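PDB 5NBH: fiber from Murine adenovirus 2, which forms the trimeric attachment spike of the virion, its distal domain binding N-acetylglucosamine and probably engaging receptors on the host cell. Local coordinates for residues T115-E126 and K221-S232. Sequence-based numbering, arbitrary orientation.
Sequences TTVLFNIDVTGE and KPIFQMSFMYES
In the ABCJ sheet of the fibre head, two neighbouring antiparallel strands, 116-125 and 223-231, put V117, F119, I121 and V123 beside Y230, F228, M226 and F224 on one face. The backbone N of V117 donates to Y230 O at 2.8 Å and nearly straight, and the hydrogen-bonded pairs recur at every second residue as far as V123 and F224. On this face three aromatic rings each lie beneath a CB of the adjacent strand in a CH-pi contact. V117 CB sits 3.8 Å from the centroid of the Y230 ring, while F119 CB and V123 CB rest likewise over F228 and F224. The rings reach across because CG of each (Y230 chi1 70°) stands between its own backbone N and carbonyl carbon. The F119 and F228 rings meet obliquely, planes 31° apart, with F119 CD1 3.3 Å from F228 CE1.

This face looks into the head's β-sandwich, where F224, M226 and F228 pack on strands 179-188 and 191-205 of the GHID sheet, F228 stacking on Y200. The other face turns towards the neighbouring subunits of the trimer. There Q225 NE2 donates to the anti lone pair of D122 OD1 at 3.3 Å and also binds M229 O of the third subunit. N120 ND2 binds Q109 OE1, and N120 OD1 accepts from a water at 2.7 Å. Further along, M229 CG packs on L118 CD1 at 3.7 Å. At the far end of the pairing, G125 N donates to P222 O at 2.7 Å, and the P222 side chain lies close to Q133 of the N-acetylglucosamine site.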
loop_
_atom_site.group_PDB
_atom_site.type_symbol
_atom_site.label_atom_id
_atom_site.label_comp_id
_atom_site.label_asym_id
_atom_site.label_seq_id
_atom_site.Cartn_x
_atom_site.Cartn_y
_atom_site.Cartn_z
ATOM N N THR A 115 8.810 -3.614 6.736
ATOM C CA THR A 115 9.241 -2.545 7.659
ATOM C C THR A 115 8.844 -1.168 7.147
ATOM O O THR A 115 9.248 -0.162 7.709
ATOM C CB THR A 115 10.767 -2.585 7.848
ATOM O OG1 THR A 115 11.404 -2.493 6.583
ATOM C CG2 THR A 115 11.189 -3.875 8.512
ATOM N N THR A 116 8.033 -1.126 6.104
ATOM C CA THR A 116 7.588 0.117 5.488
ATOM C C THR A 116 6.319 0.648 6.098
ATOM O O THR A 116 5.411 -0.126 6.449
ATOM C CB THR A 116 7.365 -0.141 3.982
ATOM O OG1 THR A 116 8.598 -0.598 3.433
ATOM C CG2 THR A 116 6.986 1.065 3.283
ATOM N N VAL A 117 6.222 1.972 6.230
ATOM C CA VAL A 117 4.988 2.591 6.672
ATOM C C VAL A 117 4.471 3.527 5.577
ATOM O O VAL A 117 5.195 4.426 5.138
ATOM C CB VAL A 117 5.170 3.364 8.009
ATOM C CG1 VAL A 117 3.852 3.962 8.435
ATOM C CG2 VAL A 117 5.764 2.423 9.083
ATOM N N LEU A 118 3.234 3.309 5.141
ATOM C CA LEU A 118 2.529 4.214 4.229
ATOM C C LEU A 118 1.655 5.124 5.066
ATOM O O LEU A 118 0.724 4.665 5.722
ATOM C CB LEU A 118 1.680 3.406 3.215
ATOM C CG LEU A 118 0.773 4.167 2.248
ATOM C CD1 LEU A 118 1.529 5.162 1.424
ATOM C CD2 LEU A 118 0.026 3.181 1.347
ATOM N N PHE A 119 1.964 6.422 5.077
ATOM C CA PHE A 119 1.221 7.405 5.850
ATOM C C PHE A 119 0.252 8.112 4.919
ATOM O O PHE A 119 0.664 8.550 3.860
ATOM C CB PHE A 119 2.216 8.414 6.463
ATOM C CG PHE A 119 1.573 9.539 7.222
ATOM C CD1 PHE A 119 1.130 10.693 6.566
ATOM C CD2 PHE A 119 1.343 9.420 8.576
ATOM C CE1 PHE A 119 0.493 11.711 7.252
ATOM C CE2 PHE A 119 0.726 10.447 9.268
ATOM C CZ PHE A 119 0.304 11.584 8.607
ATOM N N ASN A 120 -1.015 8.168 5.291
ATOM C CA ASN A 120 -2.035 8.870 4.535
ATOM C C ASN A 120 -2.798 9.773 5.455
ATOM O O ASN A 120 -3.181 9.369 6.533
ATOM C CB ASN A 120 -3.031 7.897 3.916
ATOM C CG ASN A 120 -4.010 8.591 3.000
ATOM O OD1 ASN A 120 -3.632 9.073 1.927
ATOM N ND2 ASN A 120 -5.292 8.626 3.406
ATOM N N ILE A 121 -3.034 11.001 5.020
ATOM C CA ILE A 121 -3.829 11.942 5.772
ATOM C C ILE A 121 -4.801 12.675 4.852
ATOM O O ILE A 121 -4.479 13.001 3.720
ATOM C CB ILE A 121 -2.945 12.948 6.566
ATOM C CG1 ILE A 121 -3.790 13.745 7.551
ATOM C CG2 ILE A 121 -2.132 13.837 5.635
ATOM C CD1 ILE A 121 -2.938 14.488 8.584
ATOM N N ASP A 122 -5.986 12.915 5.376
ATOM C CA ASP A 122 -7.027 13.670 4.687
ATOM C C ASP A 122 -7.344 14.833 5.596
ATOM O O ASP A 122 -7.870 14.616 6.674
ATOM C CB ASP A 122 -8.236 12.770 4.535
ATOM C CG ASP A 122 -9.156 13.250 3.487
ATOM O OD1 ASP A 122 -9.124 12.675 2.390
ATOM O OD2 ASP A 122 -9.851 14.239 3.737
ATOM N N VAL A 123 -6.978 16.052 5.206
ATOM C CA VAL A 123 -7.056 17.217 6.096
ATOM C C VAL A 123 -8.183 18.080 5.589
ATOM O O VAL A 123 -8.233 18.388 4.414
ATOM C CB VAL A 123 -5.749 18.051 6.070
ATOM C CG1 VAL A 123 -5.862 19.325 6.921
ATOM C CG2 VAL A 123 -4.564 17.232 6.538
ATOM N N THR A 124 -9.105 18.453 6.455
ATOM C CA THR A 124 -10.160 19.390 6.076
ATOM C C THR A 124 -10.067 20.598 7.011
ATOM O O THR A 124 -10.559 20.584 8.145
ATOM C CB THR A 124 -11.555 18.765 6.146
ATOM O OG1 THR A 124 -11.602 17.603 5.310
ATOM C CG2 THR A 124 -12.612 19.738 5.665
ATOM N N GLY A 125 -9.369 21.616 6.526
ATOM C CA GLY A 125 -9.255 22.913 7.218
ATOM C C GLY A 125 -10.557 23.697 7.212
ATOM O O GLY A 125 -11.404 23.552 6.316
ATOM N N GLU A 126 -10.720 24.540 8.234
ATOM C CA GLU A 126 -11.953 25.287 8.412
ATOM C C GLU A 126 -11.845 26.688 7.861
ATOM O O GLU A 126 -12.850 27.269 7.519
ATOM C CB GLU A 126 -12.292 25.429 9.880
ATOM C CG GLU A 126 -12.649 24.157 10.600
ATOM C CD GLU A 126 -13.068 24.427 12.035
ATOM O OE1 GLU A 126 -12.665 25.453 12.655
ATOM O OE2 GLU A 126 -13.828 23.598 12.547
ATOM N N LYS A 221 -9.002 27.379 1.857
ATOM C CA LYS A 221 -8.956 26.495 3.012
ATOM C C LYS A 221 -7.991 25.360 2.712
ATOM O O LYS A 221 -7.990 24.845 1.620
ATOM C CB LYS A 221 -10.328 25.905 3.280
ATOM C CG LYS A 221 -11.399 26.932 3.615
ATOM C CD LYS A 221 -12.674 26.240 4.035
ATOM C CE LYS A 221 -13.747 27.219 4.465
ATOM N NZ LYS A 221 -14.480 27.771 3.313
ATOM N N PRO A 222 -7.204 24.937 3.705
ATOM C CA PRO A 222 -6.329 23.779 3.503
ATOM C C PRO A 222 -7.149 22.490 3.592
ATOM O O PRO A 222 -7.459 22.013 4.667
ATOM C CB PRO A 222 -5.261 23.934 4.596
ATOM C CG PRO A 222 -5.930 24.752 5.659
ATOM C CD PRO A 222 -6.965 25.617 4.990
ATOM N N ILE A 223 -7.570 22.006 2.435
ATOM C CA ILE A 223 -8.401 20.829 2.324
ATOM C C ILE A 223 -7.754 19.968 1.251
ATOM O O ILE A 223 -7.822 20.304 0.086
ATOM C CB ILE A 223 -9.841 21.176 1.907
ATOM C CG1 ILE A 223 -10.474 22.078 2.952
ATOM C CG2 ILE A 223 -10.655 19.899 1.720
ATOM C CD1 ILE A 223 -11.914 22.472 2.650
ATOM N N PHE A 224 -7.087 18.899 1.673
ATOM C CA PHE A 224 -6.255 18.080 0.803
ATOM C C PHE A 224 -6.022 16.687 1.372
ATOM O O PHE A 224 -6.232 16.507 2.559
ATOM C CB PHE A 224 -4.899 18.750 0.585
ATOM C CG PHE A 224 -4.103 18.945 1.835
ATOM C CD1 PHE A 224 -4.263 20.089 2.615
ATOM C CD2 PHE A 224 -3.167 18.012 2.228
ATOM C CE1 PHE A 224 -3.500 20.285 3.763
ATOM C CE2 PHE A 224 -2.413 18.202 3.375
ATOM C CZ PHE A 224 -2.588 19.330 4.150
ATOM N N GLN A 225 -5.588 15.742 0.520
ATOM C CA GLN A 225 -5.116 14.404 0.926
ATOM C C GLN A 225 -3.658 14.296 0.471
ATOM O O GLN A 225 -3.273 14.821 -0.582
ATOM C CB GLN A 225 -5.946 13.221 0.305
ATOM C CG GLN A 225 -5.502 11.797 0.754
ATOM C CD GLN A 225 -6.328 10.588 0.220
ATOM O OE1 GLN A 225 -5.855 9.847 -0.646
ATOM N NE2 GLN A 225 -7.472 10.322 0.830
ATOM N N MET A 226 -2.828 13.679 1.292
ATOM C CA MET A 226 -1.483 13.317 0.851
ATOM C C MET A 226 -0.937 12.117 1.576
ATOM O O MET A 226 -1.389 11.762 2.635
ATOM C CB MET A 226 -0.488 14.473 0.898
ATOM C CG MET A 226 -0.165 15.126 2.221
ATOM S SD MET A 226 1.581 15.589 2.092
ATOM C CE MET A 226 2.150 13.893 2.100
ATOM N N SER A 227 -0.000 11.463 0.918
ATOM C CA SER A 227 0.572 10.248 1.455
ATOM C C SER A 227 2.030 10.273 1.158
ATOM O O SER A 227 2.462 10.913 0.192
ATOM C CB SER A 227 -0.141 8.993 0.892
ATOM O OG SER A 227 0.251 8.722 -0.409
ATOM N N PHE A 228 2.790 9.585 1.983
ATOM C CA PHE A 228 4.213 9.357 1.745
ATOM C C PHE A 228 4.617 8.068 2.446
ATOM O O PHE A 228 3.881 7.582 3.300
ATOM C CB PHE A 228 5.067 10.563 2.221
ATOM C CG PHE A 228 5.020 10.807 3.706
ATOM C CD1 PHE A 228 4.064 11.642 4.260
ATOM C CD2 PHE A 228 5.963 10.240 4.551
ATOM C CE1 PHE A 228 4.022 11.895 5.623
ATOM C CE2 PHE A 228 5.909 10.476 5.920
ATOM C CZ PHE A 228 4.935 11.279 6.453
ATOM N N MET A 229 5.782 7.531 2.110
ATOM C CA MET A 229 6.298 6.342 2.762
ATOM C C MET A 229 7.571 6.625 3.568
ATOM O O MET A 229 8.372 7.456 3.201
ATOM C CB MET A 229 6.550 5.265 1.716
ATOM C CG MET A 229 5.229 4.756 1.157
ATOM S SD MET A 229 5.247 3.476 -0.109
ATOM C CE MET A 229 6.743 2.653 0.250
ATOM N N TYR A 230 7.723 5.892 4.649
ATOM C CA TYR A 230 8.937 5.865 5.412
ATOM C C TYR A 230 9.204 4.462 5.944
ATOM O O TYR A 230 8.449 3.517 5.670
ATOM C CB TYR A 230 8.865 6.961 6.509
ATOM C CG TYR A 230 7.904 6.752 7.658
ATOM C CD1 TYR A 230 6.586 7.233 7.606
ATOM C CD2 TYR A 230 8.317 6.091 8.821
ATOM C CE1 TYR A 230 5.715 7.074 8.679
ATOM C CE2 TYR A 230 7.455 5.931 9.893
ATOM C CZ TYR A 230 6.161 6.407 9.817
ATOM O OH TYR A 230 5.286 6.282 10.869
ATOM N N GLU A 231 10.299 4.315 6.682
ATOM C CA GLU A 231 10.706 3.038 7.224
ATOM C C GLU A 231 10.614 3.029 8.748
ATOM O O GLU A 231 10.957 4.052 9.410
ATOM C CB GLU A 231 12.137 2.756 6.769
ATOM C CG GLU A 231 12.523 1.308 6.911
ATOM C CD GLU A 231 13.633 0.910 5.973
ATOM O OE1 GLU A 231 14.315 1.815 5.411
ATOM O OE2 GLU A 231 13.817 -0.313 5.827
ATOM N N SER A 232 10.168 1.902 9.301
ATOM C CA SER A 232 10.229 1.703 10.742
ATOM C C SER A 232 11.419 0.835 11.103
ATOM O O SER A 232 11.732 -0.141 10.410
ATOM C CB SER A 232 8.943 1.142 11.316
ATOM O OG SER A 232 9.058 0.832 12.711
HETATM O O HOH W 1 -3.517 9.149 -0.763
#